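Local coordinates for protein alpha-L-rhamnosidase (Streptomyces avermitilis, PDB 3W5M) that hydrolyses terminal non-reducing alpha-L-rhamnose residues from rhamnosides, including citrus flavonoids and gum arabic, and binds L-rhamnose through a calcium-dependent carbohydrate-binding module, at residues Y940-I945 with N987-V992; P36-S41 with V1021-H1026. All blocks are in the same frame, centred on the assembly; numbering follows the deposited sequence. Where two conformers were deposited one is given.

Interaction 1. Residues Y940-I945 with N987-V992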
loop_
_atom_site.group_PDB
_atom_site.type_symbol
_atom_site.label_atom_id
_atom_site.label_comp_id
_atom_site.label_asym_id
_atom_site.label_seq_id
_atom_site.Cartn_x
_atom_site.Cartn_y
_atom_site.Cartn_z
ATOM N N TYR A 940 19.400 -13.746 -12.207
ATOM C CA TYR A 940 20.826 -13.388 -12.178
ATOM C C TYR A 940 21.764 -14.600 -12.036
ATOM O O TYR A 940 22.902 -14.455 -11.560
ATOM C CB TYR A 940 21.144 -12.340 -11.100
ATOM C CG TYR A 940 20.488 -11.018 -11.346
ATOM C CD1 TYR A 940 19.150 -10.800 -11.001
ATOM C CD2 TYR A 940 21.205 -9.976 -11.948
ATOM C CE1 TYR A 940 18.529 -9.578 -11.260
ATOM C CE2 TYR A 940 20.605 -8.753 -12.202
ATOM C CZ TYR A 940 19.276 -8.556 -11.864
ATOM O OH TYR A 940 18.693 -7.324 -12.131
ATOM N N ARG A 941 21.290 -15.777 -12.442
ATOM C CA ARG A 941 22.163 -16.947 -12.573
ATOM C C ARG A 941 23.350 -16.606 -13.477
ATOM O O ARG A 941 24.461 -17.116 -13.290
ATOM C CB ARG A 941 21.396 -18.145 -13.141
ATOM C CG ARG A 941 22.109 -19.467 -12.906
ATOM C CD ARG A 941 22.570 -19.557 -11.456
ATOM N NE ARG A 941 23.366 -20.751 -11.191
ATOM C CZ ARG A 941 22.855 -21.959 -10.972
ATOM N NH1 ARG A 941 21.542 -22.157 -10.987
ATOM N NH2 ARG A 941 23.663 -22.978 -10.742
ATOM N N GLN A 942 23.087 -15.765 -14.471
ATOM C CA GLN A 942 24.117 -15.089 -15.237
ATOM C C GLN A 942 23.772 -13.615 -15.107
ATOM O O GLN A 942 22.602 -13.242 -15.253
ATOM C CB GLN A 942 24.082 -15.465 -16.730
ATOM C CG GLN A 942 25.254 -14.870 -17.490
ATOM C CD GLN A 942 25.036 -14.775 -18.997
ATOM O OE1 GLN A 942 23.967 -14.361 -19.476
ATOM N NE2 GLN A 942 26.062 -15.138 -19.753
ATOM N N VAL A 943 24.772 -12.789 -14.806
ATOM C CA VAL A 943 24.588 -11.337 -14.770
ATOM C C VAL A 943 25.278 -10.701 -15.992
ATOM O O VAL A 943 26.446 -11.016 -16.278
ATOM C CB VAL A 943 25.064 -10.717 -13.419
ATOM C CG1 VAL A 943 26.531 -10.998 -13.151
ATOM C CG2 VAL A 943 24.784 -9.224 -13.356
ATOM N N VAL A 944 24.557 -9.848 -16.723
ATOM C CA VAL A 944 25.196 -9.052 -17.776
ATOM C C VAL A 944 25.672 -7.739 -17.159
ATOM O O VAL A 944 24.867 -6.966 -16.607
ATOM C CB VAL A 944 24.253 -8.764 -18.956
ATOM C CG1 VAL A 944 24.960 -7.911 -20.001
ATOM C CG2 VAL A 944 23.723 -10.047 -19.576
ATOM N N ILE A 945 26.987 -7.528 -17.208
ATOM C CA ILE A 945 27.633 -6.326 -16.706
ATOM C C ILE A 945 28.079 -5.473 -17.883
ATOM O O ILE A 945 29.161 -5.680 -18.466
ATOM C CB ILE A 945 28.782 -6.670 -15.744
ATOM C CG1 ILE A 945 28.200 -7.480 -14.566
ATOM C CG2 ILE A 945 29.516 -5.420 -15.308
ATOM C CD1 ILE A 945 29.196 -7.961 -13.539
ATOM N N ASN A 987 28.442 -19.672 -7.762
ATOM C CA ASN A 987 27.322 -20.360 -8.408
ATOM C C ASN A 987 26.585 -19.475 -9.403
ATOM O O ASN A 987 25.471 -19.789 -9.822
ATOM C CB ASN A 987 26.349 -21.040 -7.385
ATOM C CG ASN A 987 25.704 -22.288 -7.963
ATOM O OD1 ASN A 987 26.355 -23.023 -8.709
ATOM N ND2 ASN A 987 24.434 -22.524 -7.659
ATOM N N THR A 988 27.197 -18.357 -9.776
ATOM C CA THR A 988 26.678 -17.535 -10.877
ATOM C C THR A 988 27.855 -17.204 -11.785
ATOM O O THR A 988 29.010 -17.416 -11.404
ATOM C CB THR A 988 25.935 -16.244 -10.392
ATOM O OG1 THR A 988 26.869 -15.231 -10.034
ATOM C CG2 THR A 988 25.027 -16.527 -9.211
ATOM N N THR A 989 27.567 -16.724 -12.986
ATOM C CA THR A 989 28.610 -16.256 -13.897
ATOM C C THR A 989 28.246 -14.863 -14.399
ATOM O O THR A 989 27.149 -14.359 -14.121
ATOM C CB THR A 989 28.736 -17.169 -15.121
ATOM O OG1 THR A 989 27.478 -17.176 -15.806
ATOM C CG2 THR A 989 29.151 -18.592 -14.729
ATOM N N ALA A 990 29.155 -14.239 -15.142
ATOM C CA ALA A 990 28.894 -12.921 -15.705
ATOM C C ALA A 990 29.401 -12.813 -17.133
ATOM O O ALA A 990 30.344 -13.508 -17.520
ATOM C CB ALA A 990 29.538 -11.856 -14.853
ATOM N N GLU A 991 28.747 -11.948 -17.895
ATOM C CA GLU A 991 29.255 -11.488 -19.175
ATOM C C GLU A 991 29.569 -10.009 -19.021
ATOM O O GLU A 991 28.691 -9.223 -18.707
ATOM C CB GLU A 991 28.208 -11.697 -20.234
ATOM C CG GLU A 991 28.612 -11.222 -21.611
ATOM C CD GLU A 991 27.465 -11.360 -22.586
ATOM O OE1 GLU A 991 26.576 -10.470 -22.586
ATOM O OE2 GLU A 991 27.450 -12.365 -23.332
ATOM N N VAL A 992 30.829 -9.641 -19.224
ATOM C CA VAL A 992 31.294 -8.295 -18.947
ATOM C C VAL A 992 31.647 -7.624 -20.270
ATOM O O VAL A 992 32.302 -8.230 -21.117
ATOM C CB VAL A 992 32.499 -8.316 -17.998
ATOM C CG1 VAL A 992 32.968 -6.904 -17.665
ATOM C CG2 VAL A 992 32.138 -9.056 -16.713
HETATM O O HOH W 1 25.089 -13.031 -10.542
HETATM O O HOH W 2 26.476 -23.061 -11.395
HETATM O O HOH W 3 29.125 -15.769 -18.782
#

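Interaction 2. Residues P36-S41 with V1021-H1026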
loop_
_atom_site.group_PDB
_atom_site.type_symbol
_atom_site.label_atom_id
_atom_site.label_comp_id
_atom_site.label_asym_id
_atom_site.label_seq_id
_atom_site.Cartn_x
_atom_site.Cartn_y
_atom_site.Cartn_z
ATOM N N PRO A 36 38.029 -17.217 -6.973
ATOM C CA PRO A 36 37.132 -17.018 -8.121
ATOM C C PRO A 36 36.651 -18.319 -8.764
ATOM O O PRO A 36 37.216 -19.373 -8.501
ATOM C CB PRO A 36 37.999 -16.241 -9.122
ATOM C CG PRO A 36 39.405 -16.606 -8.758
ATOM C CD PRO A 36 39.404 -16.757 -7.260
ATOM N N GLY A 37 35.601 -18.225 -9.573
ATOM C CA GLY A 37 35.156 -19.294 -10.483
ATOM C C GLY A 37 34.452 -20.507 -9.883
ATOM O O GLY A 37 34.587 -21.607 -10.418
ATOM N N ARG A 38 33.695 -20.306 -8.797
ATOM C CA ARG A 38 33.070 -21.394 -8.031
ATOM C C ARG A 38 31.655 -21.711 -8.492
ATOM O O ARG A 38 30.854 -20.802 -8.733
ATOM C CB ARG A 38 33.033 -21.075 -6.530
ATOM C CG ARG A 38 34.338 -20.590 -5.921
ATOM C CD ARG A 38 35.523 -21.484 -6.257
ATOM N NE ARG A 38 35.517 -22.776 -5.571
ATOM C CZ ARG A 38 35.869 -22.976 -4.298
ATOM N NH1 ARG A 38 36.226 -21.963 -3.508
ATOM N NH2 ARG A 38 35.837 -24.206 -3.795
ATOM N N ARG A 39 31.365 -23.006 -8.614
ATOM C CA ARG A 39 30.045 -23.489 -8.959
ATOM C C ARG A 39 29.687 -24.608 -7.999
ATOM O O ARG A 39 30.566 -25.326 -7.513
ATOM C CB ARG A 39 30.019 -24.072 -10.377
ATOM C CG ARG A 39 30.245 -23.100 -11.522
ATOM C CD ARG A 39 30.210 -23.826 -12.865
ATOM N NE ARG A 39 31.180 -24.925 -12.946
ATOM C CZ ARG A 39 30.875 -26.224 -12.866
ATOM N NH1 ARG A 39 29.618 -26.621 -12.701
ATOM N NH2 ARG A 39 31.834 -27.136 -12.942
ATOM N N GLN A 40 28.396 -24.774 -7.753
ATOM C CA GLN A 40 27.905 -25.899 -6.963
ATOM C C GLN A 40 27.608 -27.113 -7.860
ATOM O O GLN A 40 26.941 -26.986 -8.878
ATOM C CB GLN A 40 26.643 -25.493 -6.184
ATOM C CG GLN A 40 25.945 -26.628 -5.449
ATOM C CD GLN A 40 24.559 -26.226 -5.008
ATOM O OE1 GLN A 40 24.404 -25.340 -4.161
ATOM N NE2 GLN A 40 23.547 -26.890 -5.557
ATOM N N SER A 41 28.116 -28.282 -7.452
ATOM C CA SER A 41 27.813 -29.552 -8.117
ATOM C C SER A 41 26.741 -30.347 -7.374
ATOM O O SER A 41 26.001 -31.111 -7.999
ATOM C CB SER A 41 29.075 -30.429 -8.322
ATOM O OG SER A 41 29.797 -30.605 -7.117
ATOM N N VAL A 1021 33.146 -14.606 -17.430
ATOM C CA VAL A 1021 33.860 -14.762 -16.171
ATOM C C VAL A 1021 32.980 -15.535 -15.166
ATOM O O VAL A 1021 31.756 -15.484 -15.237
ATOM C CB VAL A 1021 34.349 -13.375 -15.660
ATOM C CG1 VAL A 1021 33.222 -12.552 -15.070
ATOM C CG2 VAL A 1021 35.507 -13.495 -14.667
ATOM N N GLY A 1022 33.608 -16.281 -14.266
ATOM C CA GLY A 1022 32.875 -16.982 -13.218
ATOM C C GLY A 1022 32.720 -16.057 -12.034
ATOM O O GLY A 1022 32.851 -14.837 -12.174
ATOM N N SER A 1023 32.471 -16.636 -10.862
ATOM C CA SER A 1023 32.279 -15.845 -9.659
ATOM C C SER A 1023 33.581 -15.194 -9.192
ATOM O O SER A 1023 34.666 -15.573 -9.649
ATOM C CB SER A 1023 31.702 -16.731 -8.549
ATOM O OG SER A 1023 32.705 -17.555 -7.972
ATOM N N GLY A 1024 33.481 -14.226 -8.283
ATOM C CA GLY A 1024 34.667 -13.622 -7.655
ATOM C C GLY A 1024 34.788 -12.108 -7.772
ATOM O O GLY A 1024 33.840 -11.441 -8.200
ATOM N N SER A 1025 35.954 -11.578 -7.372
ATOM C CA SER A 1025 36.280 -10.151 -7.469
ATOM C C SER A 1025 37.141 -9.912 -8.692
ATOM O O SER A 1025 38.282 -10.339 -8.731
ATOM C CB SER A 1025 37.068 -9.675 -6.251
ATOM O OG SER A 1025 36.369 -9.915 -5.042
ATOM N N HIS A 1026 36.599 -9.207 -9.670
ATOM C CA HIS A 1026 37.293 -9.009 -10.933
ATOM C C HIS A 1026 37.642 -7.563 -11.160
ATOM O O HIS A 1026 37.015 -6.675 -10.577
ATOM C CB HIS A 1026 36.447 -9.533 -12.072
ATOM C CG HIS A 1026 35.842 -10.870 -11.787
ATOM N ND1 HIS A 1026 36.580 -11.924 -11.300
ATOM C CD2 HIS A 1026 34.565 -11.319 -11.899
ATOM C CE1 HIS A 1026 35.790 -12.968 -11.121
ATOM N NE2 HIS A 1026 34.562 -12.629 -11.483
HETATM O O HOH W 4 31.340 -19.224 -11.121
#

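Interaction 1. Residues Y940-I945 with N987-V992
Tyr940 meets Thr988 through a water that donates both to Tyr940 O and to Thr988 OG1; that hydroxyl is also hydrogen-bonded to Pro985 O. Arg941 follows with its chain bent at chi2 (47°), and NE reaches Asn987 O at 2.7 Å, a weak bond with its N-H well off the acceptor and doubtful because a second conformer exists. Asn987 ND2 lies over one guanidinium face, but it and NH2, both donors, do not bond; the Asn987 amide is held by Asp68, Ser70 and Gln40. From here the two strands run parallel, their axes 20° apart. Arg941 O accepts Thr989 N (3.1 Å), and Gln942, Val943 and Val944 pair in turn with Thr989, Ala990 and Glu991. Gln942 lays CG against Thr989 OG1 at 3.6 Å. Val943 gives its N to Thr989 O (2.9 Å) and takes Glu991 N on its O (3.0 Å), while its CG1 packs on Ala990 CB at 3.6 Å. Val944 lies side by side with Glu991, whose OE1 accepts a bond from Trp993 NE1. Ile945 closes the series with N to Glu991 O at 2.8 Å, and its CD1 approaches Ala990 CB. The chemistry is therefore two-faced: Val943, Ile945, Ala990 and Val992 give an apolar face packed on strands 965-974 and 977-984, as in a beta-sandwich core, while Gln942, Thr989 and Glu991 put polar groups on the partly exposed side.

Interaction 2. Residues P36-S41 with V1021-H1026
A loop-to-loop seam joins the N-terminal immunoglobulin-like domain to the C-terminal beta-sandwich where Pro36, Gly37 and Arg38 meet Gly1022, Ser1023 and Gly1024. Ser1023 carries the polar contact. Its O takes Gly37 N at 2.8 Å, with the donor 43° above the carbonyl plane, and its OG takes Arg38 N at 3.0 Å along a nearly straight N-H (164°). A chi1 of 77° sets OG between the backbone N and the carbonyl carbon. A water joins Arg38 O to Ser1023 N. An alanine in place of Ser1023 would probably leave Arg38 N without its OG acceptor, while the backbone bond from Gly37 N would stay. Gly1022 and Gly1024 permit the close approach: Gly1022 CA lies 4.2 Å from Gly37 CA, where a CB on Gly1022 would clash, and a CB on Gly1024 would press on Pro36 CB. Pro36 CB comes to the edge of the His1026 ring, which lies between Val1021 CG2 and Gly1024 O and bonds Gly1022 O through NE2 (2.9 Å). The Arg38 guanidinium turns away to Asp94 and Ser33. Each loop links the two sheets of its own domain, and the meeting of two such connections forms an interface between adjoining beta-sandwich domains.

Both interactions involve the C-terminal beta-sandwich, and their centres lie about 10 Å apart. Interaction 1 is internal to that domain and partly buried, with most of its touching residues buried: it pairs neighbouring strands of one sheet, buries 555 Å² and rests on regular backbone bonds plus apolar packing. Interaction 2 joins this domain to the N-terminal one, buries 183 Å² and relies on a few polar bonds, with exposed Pro36 and Gly37 at its edge. Asn987 bridges the two, its N 2.8 Å from Arg38 O and its OD1 bonded to Gln40 N. Strand 1016-1021, ending at Val1021, pairs with strand 989-995, so the sheet of interaction 1 runs into the loop of interaction 2.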